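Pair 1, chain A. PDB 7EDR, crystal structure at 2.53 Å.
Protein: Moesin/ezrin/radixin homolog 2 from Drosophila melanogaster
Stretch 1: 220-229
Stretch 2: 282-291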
# COMPACT_ATOMS: atom_id res chain seq x y z
N TRP A 220 -11.34 23.13 -28.44
CA TRP A 220 -12.04 22.36 -27.42
C TRP A 220 -11.14 22.16 -26.21
O TRP A 220 -9.99 21.71 -26.35
CB TRP A 220 -12.51 21.00 -27.97
CG TRP A 220 -13.55 21.11 -29.04
CD1 TRP A 220 -13.34 21.07 -30.39
CD2 TRP A 220 -14.95 21.29 -28.84
NE1 TRP A 220 -14.54 21.21 -31.05
CE2 TRP A 220 -15.54 21.36 -30.13
CE3 TRP A 220 -15.76 21.42 -27.72
CZ2 TRP A 220 -16.91 21.53 -30.30
CZ3 TRP A 220 -17.12 21.59 -27.89
CH2 TRP A 220 -17.69 21.64 -29.18
N LEU A 221 -11.65 22.52 -25.04
CA LEU A 221 -11.06 22.12 -23.78
C LEU A 221 -11.57 20.73 -23.42
O LEU A 221 -12.78 20.49 -23.37
CB LEU A 221 -11.40 23.11 -22.68
CG LEU A 221 -10.82 22.76 -21.31
CD1 LEU A 221 -9.31 23.01 -21.28
CD2 LEU A 221 -11.54 23.53 -20.21
N GLY A 222 -10.65 19.80 -23.18
CA GLY A 222 -11.02 18.48 -22.70
C GLY A 222 -10.51 18.21 -21.29
O GLY A 222 -9.31 17.94 -21.11
N VAL A 223 -11.39 18.30 -20.30
CA VAL A 223 -11.03 17.97 -18.91
C VAL A 223 -11.14 16.46 -18.71
O VAL A 223 -12.23 15.89 -18.86
CB VAL A 223 -11.93 18.70 -17.91
CG1 VAL A 223 -11.42 18.50 -16.50
CG2 VAL A 223 -12.07 20.17 -18.26
N THR A 224 -10.03 15.82 -18.35
CA THR A 224 -9.95 14.38 -18.19
C THR A 224 -9.44 14.02 -16.80
O THR A 224 -8.98 14.87 -16.03
CB THR A 224 -9.02 13.73 -19.23
OG1 THR A 224 -7.64 13.84 -18.79
CG2 THR A 224 -9.18 14.42 -20.58
N SER A 225 -9.49 12.72 -16.50
CA SER A 225 -8.93 12.18 -15.27
C SER A 225 -7.43 12.45 -15.15
O SER A 225 -6.90 12.43 -14.03
CB SER A 225 -9.16 10.68 -15.21
OG SER A 225 -8.36 10.02 -16.17
N VAL A 226 -6.74 12.66 -16.27
CA VAL A 226 -5.30 12.83 -16.29
C VAL A 226 -4.88 14.29 -16.47
O VAL A 226 -3.80 14.68 -16.00
CB VAL A 226 -4.72 11.93 -17.40
CG1 VAL A 226 -3.24 12.18 -17.61
CG2 VAL A 226 -4.99 10.47 -17.06
N GLY A 227 -5.70 15.11 -17.10
CA GLY A 227 -5.39 16.52 -17.11
C GLY A 227 -6.27 17.33 -18.04
O GLY A 227 -7.49 17.09 -18.14
N LEU A 228 -5.67 18.33 -18.70
CA LEU A 228 -6.37 19.22 -19.61
C LEU A 228 -5.84 18.99 -21.01
O LEU A 228 -4.63 19.15 -21.26
CB LEU A 228 -6.20 20.69 -19.21
CG LEU A 228 -6.89 21.14 -17.93
CD1 LEU A 228 -6.69 22.64 -17.66
CD2 LEU A 228 -8.37 20.80 -17.95
N ASN A 229 -6.72 18.59 -21.91
CA ASN A 229 -6.41 18.44 -23.32
C ASN A 229 -6.93 19.65 -24.08
O ASN A 229 -7.96 20.25 -23.73
CB ASN A 229 -7.05 17.17 -23.89
CG ASN A 229 -6.49 15.93 -23.27
OD1 ASN A 229 -5.44 15.97 -22.63
ND2 ASN A 229 -7.16 14.80 -23.49
N MET A 282 -18.90 24.68 -13.94
CA MET A 282 -18.79 23.24 -14.18
C MET A 282 -17.38 22.86 -14.60
O MET A 282 -16.91 21.76 -14.28
CB MET A 282 -19.78 22.80 -15.26
CG MET A 282 -21.20 23.25 -15.05
SD MET A 282 -21.85 22.60 -13.50
CE MET A 282 -22.70 21.16 -14.14
N ILE A 283 -16.71 23.72 -15.35
CA ILE A 283 -15.32 23.43 -15.69
C ILE A 283 -14.46 23.42 -14.43
O ILE A 283 -13.62 22.53 -14.24
CB ILE A 283 -14.81 24.44 -16.74
CG1 ILE A 283 -15.58 24.27 -18.06
CG2 ILE A 283 -13.28 24.27 -16.95
CD1 ILE A 283 -15.09 25.20 -19.18
N LEU A 284 -14.70 24.38 -13.54
CA LEU A 284 -13.94 24.50 -12.31
C LEU A 284 -14.15 23.30 -11.41
O LEU A 284 -13.18 22.74 -10.87
CB LEU A 284 -14.32 25.78 -11.58
CG LEU A 284 -13.49 26.05 -10.33
CD1 LEU A 284 -12.02 26.26 -10.72
CD2 LEU A 284 -14.05 27.25 -9.56
N ASP A 285 -15.42 22.88 -11.24
CA ASP A 285 -15.71 21.69 -10.44
C ASP A 285 -15.08 20.43 -11.05
O ASP A 285 -14.52 19.60 -10.33
CB ASP A 285 -17.22 21.50 -10.28
CG ASP A 285 -17.87 22.61 -9.46
OD1 ASP A 285 -17.13 23.40 -8.81
OD2 ASP A 285 -19.13 22.71 -9.46
N LEU A 286 -15.17 20.28 -12.36
CA LEU A 286 -14.59 19.11 -13.02
C LEU A 286 -13.07 19.05 -12.83
O LEU A 286 -12.51 17.97 -12.62
CB LEU A 286 -14.96 19.13 -14.51
CG LEU A 286 -16.02 18.19 -15.11
CD1 LEU A 286 -16.56 17.17 -14.13
CD2 LEU A 286 -17.13 18.96 -15.79
N CYS A 287 -12.40 20.22 -12.88
CA CYS A 287 -10.94 20.29 -12.70
C CYS A 287 -10.54 19.93 -11.28
O CYS A 287 -9.57 19.20 -11.06
CB CYS A 287 -10.43 21.69 -13.04
SG CYS A 287 -10.39 22.16 -14.80
N LYS A 288 -11.25 20.50 -10.30
CA LYS A 288 -10.91 20.24 -8.91
C LYS A 288 -11.16 18.79 -8.55
O LYS A 288 -10.30 18.12 -7.96
CB LYS A 288 -11.71 21.18 -8.00
CG LYS A 288 -11.49 20.99 -6.51
CD LYS A 288 -10.02 21.19 -6.11
CE LYS A 288 -9.82 20.84 -4.64
NZ LYS A 288 -8.66 21.56 -4.04
N GLY A 289 -12.34 18.27 -8.91
CA GLY A 289 -12.64 16.87 -8.66
C GLY A 289 -11.64 15.92 -9.30
O GLY A 289 -11.11 15.01 -8.65
N ASN A 290 -11.34 16.14 -10.60
CA ASN A 290 -10.42 15.26 -11.30
C ASN A 290 -9.01 15.35 -10.72
O ASN A 290 -8.32 14.34 -10.60
CB ASN A 290 -10.41 15.57 -12.80
CG ASN A 290 -11.48 14.78 -13.56
OD1 ASN A 290 -11.38 13.56 -13.72
ND2 ASN A 290 -12.49 15.49 -14.05
N HIS A 291 -8.59 16.56 -10.33
CA HIS A 291 -7.29 16.72 -9.68
C HIS A 291 -7.25 16.01 -8.32
O HIS A 291 -6.25 15.34 -8.00
CB HIS A 291 -6.94 18.19 -9.52
CG HIS A 291 -5.62 18.40 -8.87
ND1 HIS A 291 -5.45 18.34 -7.50
CD2 HIS A 291 -4.39 18.60 -9.40
CE1 HIS A 291 -4.17 18.52 -7.22
NE2 HIS A 291 -3.51 18.69 -8.35
O HOH W 1 -8.38 11.78 -12.08

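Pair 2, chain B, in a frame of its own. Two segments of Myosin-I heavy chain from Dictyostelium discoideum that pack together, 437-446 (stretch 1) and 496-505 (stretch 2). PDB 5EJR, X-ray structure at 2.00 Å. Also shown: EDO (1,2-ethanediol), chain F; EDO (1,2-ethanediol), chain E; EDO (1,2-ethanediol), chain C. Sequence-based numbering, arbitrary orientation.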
# COMPACT_ATOMS: atom_id res chain seq x y z
N TRP B 437 18.76 2.30 13.04
CA TRP B 437 17.69 1.31 12.87
C TRP B 437 16.91 1.16 14.15
O TRP B 437 17.49 0.84 15.19
CB TRP B 437 18.25 -0.07 12.51
CG TRP B 437 18.78 -0.23 11.12
CD1 TRP B 437 18.47 0.53 10.03
CD2 TRP B 437 19.65 -1.27 10.66
NE1 TRP B 437 19.11 0.04 8.92
CE2 TRP B 437 19.84 -1.07 9.27
CE3 TRP B 437 20.31 -2.34 11.29
CZ2 TRP B 437 20.67 -1.90 8.50
CZ3 TRP B 437 21.12 -3.18 10.52
CH2 TRP B 437 21.30 -2.95 9.15
N LEU B 438 15.58 1.34 14.07
CA LEU B 438 14.70 1.08 15.21
C LEU B 438 14.41 -0.40 15.07
O LEU B 438 13.94 -0.82 14.01
CB LEU B 438 13.39 1.90 15.10
CG LEU B 438 12.31 1.57 16.11
CD1 LEU B 438 12.63 2.16 17.46
CD2 LEU B 438 10.95 2.07 15.63
N ALA B 439 14.74 -1.20 16.09
CA ALA B 439 14.50 -2.64 16.04
C ALA B 439 13.42 -3.01 17.05
O ALA B 439 13.52 -2.63 18.22
CB ALA B 439 15.78 -3.40 16.34
N ILE B 440 12.38 -3.73 16.61
CA ILE B 440 11.31 -4.18 17.53
C ILE B 440 11.25 -5.67 17.42
O ILE B 440 11.17 -6.20 16.31
CB ILE B 440 9.94 -3.50 17.25
CG1 ILE B 440 10.09 -1.94 17.28
CG2 ILE B 440 8.87 -3.97 18.27
CD1 ILE B 440 8.84 -1.14 16.76
N ASN B 441 11.31 -6.37 18.58
CA ASN B 441 11.24 -7.82 18.62
C ASN B 441 10.41 -8.27 19.80
O ASN B 441 9.71 -7.44 20.39
CB ASN B 441 12.64 -8.44 18.59
CG ASN B 441 13.44 -8.22 19.86
OD1 ASN B 441 13.11 -7.39 20.70
ND2 ASN B 441 14.42 -9.05 20.07
N LYS B 442 10.48 -9.57 20.16
CA LYS B 442 9.68 -10.13 21.26
C LYS B 442 10.06 -9.55 22.65
O LYS B 442 9.24 -9.57 23.57
CB LYS B 442 9.74 -11.68 21.25
CG LYS B 442 11.13 -12.25 21.59
CD LYS B 442 11.08 -13.80 21.73
CE LYS B 442 12.04 -14.35 22.77
NZ LYS B 442 13.42 -14.47 22.23
N LYS B 443 11.29 -9.05 22.79
CA LYS B 443 11.85 -8.50 24.05
C LYS B 443 11.58 -7.00 24.25
O LYS B 443 11.40 -6.55 25.39
CB LYS B 443 13.35 -8.74 24.10
CG LYS B 443 13.74 -10.21 24.11
CD LYS B 443 15.24 -10.38 24.34
CE LYS B 443 15.68 -11.83 24.41
NZ LYS B 443 15.17 -12.50 25.63
N GLY B 444 11.59 -6.24 23.18
CA GLY B 444 11.33 -4.81 23.28
C GLY B 444 11.78 -4.02 22.09
O GLY B 444 11.76 -4.52 20.96
N VAL B 445 12.21 -2.78 22.36
CA VAL B 445 12.63 -1.79 21.38
C VAL B 445 14.12 -1.53 21.53
O VAL B 445 14.60 -1.30 22.64
CB VAL B 445 11.82 -0.47 21.57
CG1 VAL B 445 12.28 0.61 20.61
CG2 VAL B 445 10.31 -0.72 21.44
N SER B 446 14.84 -1.53 20.41
CA SER B 446 16.27 -1.24 20.39
C SER B 446 16.59 -0.22 19.30
O SER B 446 15.83 -0.05 18.35
CB SER B 446 17.09 -2.49 20.07
OG SER B 446 16.74 -3.63 20.84
N SER B 496 2.97 1.22 10.40
CA SER B 496 3.68 -0.07 10.50
C SER B 496 4.28 -0.24 11.89
O SER B 496 4.23 -1.33 12.45
CB SER B 496 4.80 -0.12 9.47
OG SER B 496 4.26 -0.20 8.17
N ILE B 497 4.86 0.82 12.45
CA ILE B 497 5.47 0.74 13.79
C ILE B 497 4.43 0.40 14.84
O ILE B 497 4.70 -0.45 15.68
CB ILE B 497 6.27 2.01 14.17
CG1 ILE B 497 7.48 2.17 13.25
CG2 ILE B 497 6.72 1.93 15.65
CD1 ILE B 497 8.11 3.53 13.30
N ALA B 498 3.23 1.04 14.78
CA ALA B 498 2.17 0.74 15.75
C ALA B 498 1.73 -0.73 15.66
O ALA B 498 1.55 -1.38 16.67
CB ALA B 498 0.97 1.66 15.51
N SER B 499 1.56 -1.26 14.44
CA SER B 499 1.14 -2.65 14.26
C SER B 499 2.21 -3.65 14.84
O SER B 499 1.86 -4.57 15.58
CB SER B 499 0.87 -2.91 12.77
OG SER B 499 1.13 -4.26 12.41
N VAL B 500 3.50 -3.44 14.51
CA VAL B 500 4.59 -4.31 15.02
C VAL B 500 4.72 -4.17 16.53
O VAL B 500 4.75 -5.17 17.25
CB VAL B 500 5.91 -4.04 14.27
CG1 VAL B 500 7.08 -4.79 14.91
CG2 VAL B 500 5.78 -4.43 12.80
N TYR B 501 4.81 -2.92 17.03
CA TYR B 501 4.88 -2.70 18.48
C TYR B 501 3.63 -3.34 19.20
O TYR B 501 3.81 -4.07 20.16
CB TYR B 501 5.01 -1.19 18.83
CG TYR B 501 5.09 -0.96 20.32
CD1 TYR B 501 3.93 -0.87 21.09
CD2 TYR B 501 6.31 -0.90 20.98
CE1 TYR B 501 4.00 -0.73 22.48
CE2 TYR B 501 6.39 -0.74 22.35
CZ TYR B 501 5.23 -0.68 23.10
OH TYR B 501 5.29 -0.50 24.47
N GLN B 502 2.41 -3.06 18.75
CA GLN B 502 1.21 -3.64 19.40
C GLN B 502 1.28 -5.18 19.47
O GLN B 502 1.04 -5.75 20.54
CB GLN B 502 -0.09 -3.19 18.69
CG GLN B 502 -1.39 -3.88 19.18
CD GLN B 502 -1.72 -3.71 20.66
OE1 GLN B 502 -2.36 -4.57 21.27
NE2 GLN B 502 -1.35 -2.58 21.26
N PHE B 503 1.66 -5.82 18.36
CA PHE B 503 1.73 -7.30 18.32
C PHE B 503 2.65 -7.87 19.36
O PHE B 503 2.23 -8.75 20.12
CB PHE B 503 2.07 -7.84 16.92
CG PHE B 503 2.00 -9.35 16.83
CD1 PHE B 503 3.09 -10.14 17.20
CD2 PHE B 503 0.85 -9.98 16.39
CE1 PHE B 503 3.01 -11.54 17.14
CE2 PHE B 503 0.77 -11.38 16.33
CZ PHE B 503 1.86 -12.14 16.70
N TYR B 504 3.89 -7.39 19.40
CA TYR B 504 4.88 -7.92 20.33
C TYR B 504 4.64 -7.55 21.79
O TYR B 504 4.80 -8.40 22.68
CB TYR B 504 6.27 -7.50 19.89
CG TYR B 504 6.92 -8.34 18.81
CD1 TYR B 504 7.05 -9.72 18.95
CD2 TYR B 504 7.52 -7.73 17.71
CE1 TYR B 504 7.73 -10.48 17.99
CE2 TYR B 504 8.23 -8.48 16.77
CZ TYR B 504 8.34 -9.85 16.92
OH TYR B 504 9.05 -10.56 15.98
N SER B 505 4.29 -6.27 22.06
CA SER B 505 4.08 -5.81 23.43
C SER B 505 2.85 -6.46 24.06
O SER B 505 2.84 -6.64 25.27
CB SER B 505 3.96 -4.29 23.49
OG SER B 505 2.73 -3.85 22.95
C1 EDO F . 17.72 -7.33 20.35
O1 EDO F . 18.98 -7.74 19.85
C2 EDO F . 17.38 -8.33 21.46
O2 EDO F . 16.13 -8.03 22.02
C1 EDO E . 3.52 -5.73 10.10
O1 EDO E . 3.46 -6.57 8.94
C2 EDO E . 2.99 -4.29 9.76
O2 EDO E . 1.57 -4.35 9.75
C1 EDO C . 14.46 -14.85 18.69
O1 EDO C . 14.51 -15.81 19.73
C2 EDO C . 13.10 -15.01 17.99
O2 EDO C . 12.94 -16.39 17.62
O HOH W 2 11.26 -11.58 18.05
O HOH W 3 6.59 -10.42 22.81

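In both pairs a β-hairpin lies against a helix. Fourteen central residues superpose with an RMSD of 0.4 Å, and in each the first strand and the helix approach to 9.7 Å at their axes, with their N-to-C directions 37° apart in pair 1 and 34° in pair 2. No direct hydrogen bond crosses either interface, so packing and bridging water hold the elements together.

The turns are built alike. A:Thr224 and B:Asn441 match, and each points its CA-to-CB bond away from the helix and uses a side-chain oxygen to bind the turn. A:Thr224 OG1 accepts from A:Val226 N and A:Gly227 N, both at 2.9 Å; B:Asn441 OD1 accepts from B:Gly444 N at 3.1 Å and, weakly, from B:Lys443 N at 3.2 Å. A hydroxyl and an amide thus do one job. Further round the turn, A:Gly227 matches B:Gly444, and both are glycine because their backbone angles would jam a CB against the preceding carbonyl oxygen.

Toward the helix, A:Leu221 and B:Leu438 share the same rotamer (t, p) and meet the matched isoleucines: A:Leu221 CD2 lies 3.8 Å from A:Ile283 CG2, B:Leu438 CD2 4.0 Å from B:Ile497 CD1. Branched aliphatic side chains suit this buried seam. At the next inward position, B:Ile440 covers more ground than A:Val223. Its CD1 reaches B:Ile497 CG2 at 3.9 Å, whereas A:Val223 CG2 stays 4.5 Å from A:Ile283 CG2; its CG2 packs 3.9 Å from B:Val500 CG1, where A:Val223 CG1 lies 4.1 Å from A:Leu286 CB.

The second strand shows an exchange of bulk. In pair 1 the long A:Leu228 reaches across to a small partner, CD2 lying 4.0 Å from A:Cys287 SG. In pair 2 the shorter B:Val445 faces a large one, its CG2 at the ring edge of B:Tyr501, 4.0 Å from CD2.

Another difference is A:Asn290 against B:Tyr504, both under the turn. A:Asn290 ND2 donates to A:Leu286 O at 2.9 Å within its own helix, which leaves OD1 3.2 Å from A:Ser225 CA. B:Tyr504 instead lays one ring face beneath the turn backbone, B:Asn441 O standing 3.3 Å from its CG; a flat ring fills this space without needing a polar partner there. Water then ties both turns to the helix: water 1 donates to A:Ser225 O (2.5 Å) and A:Asn290 O (3.0 Å), and water 3 to B:Lys442 O (2.9 Å) and B:Tyr504 O (2.7 Å), linking matched carbonyls.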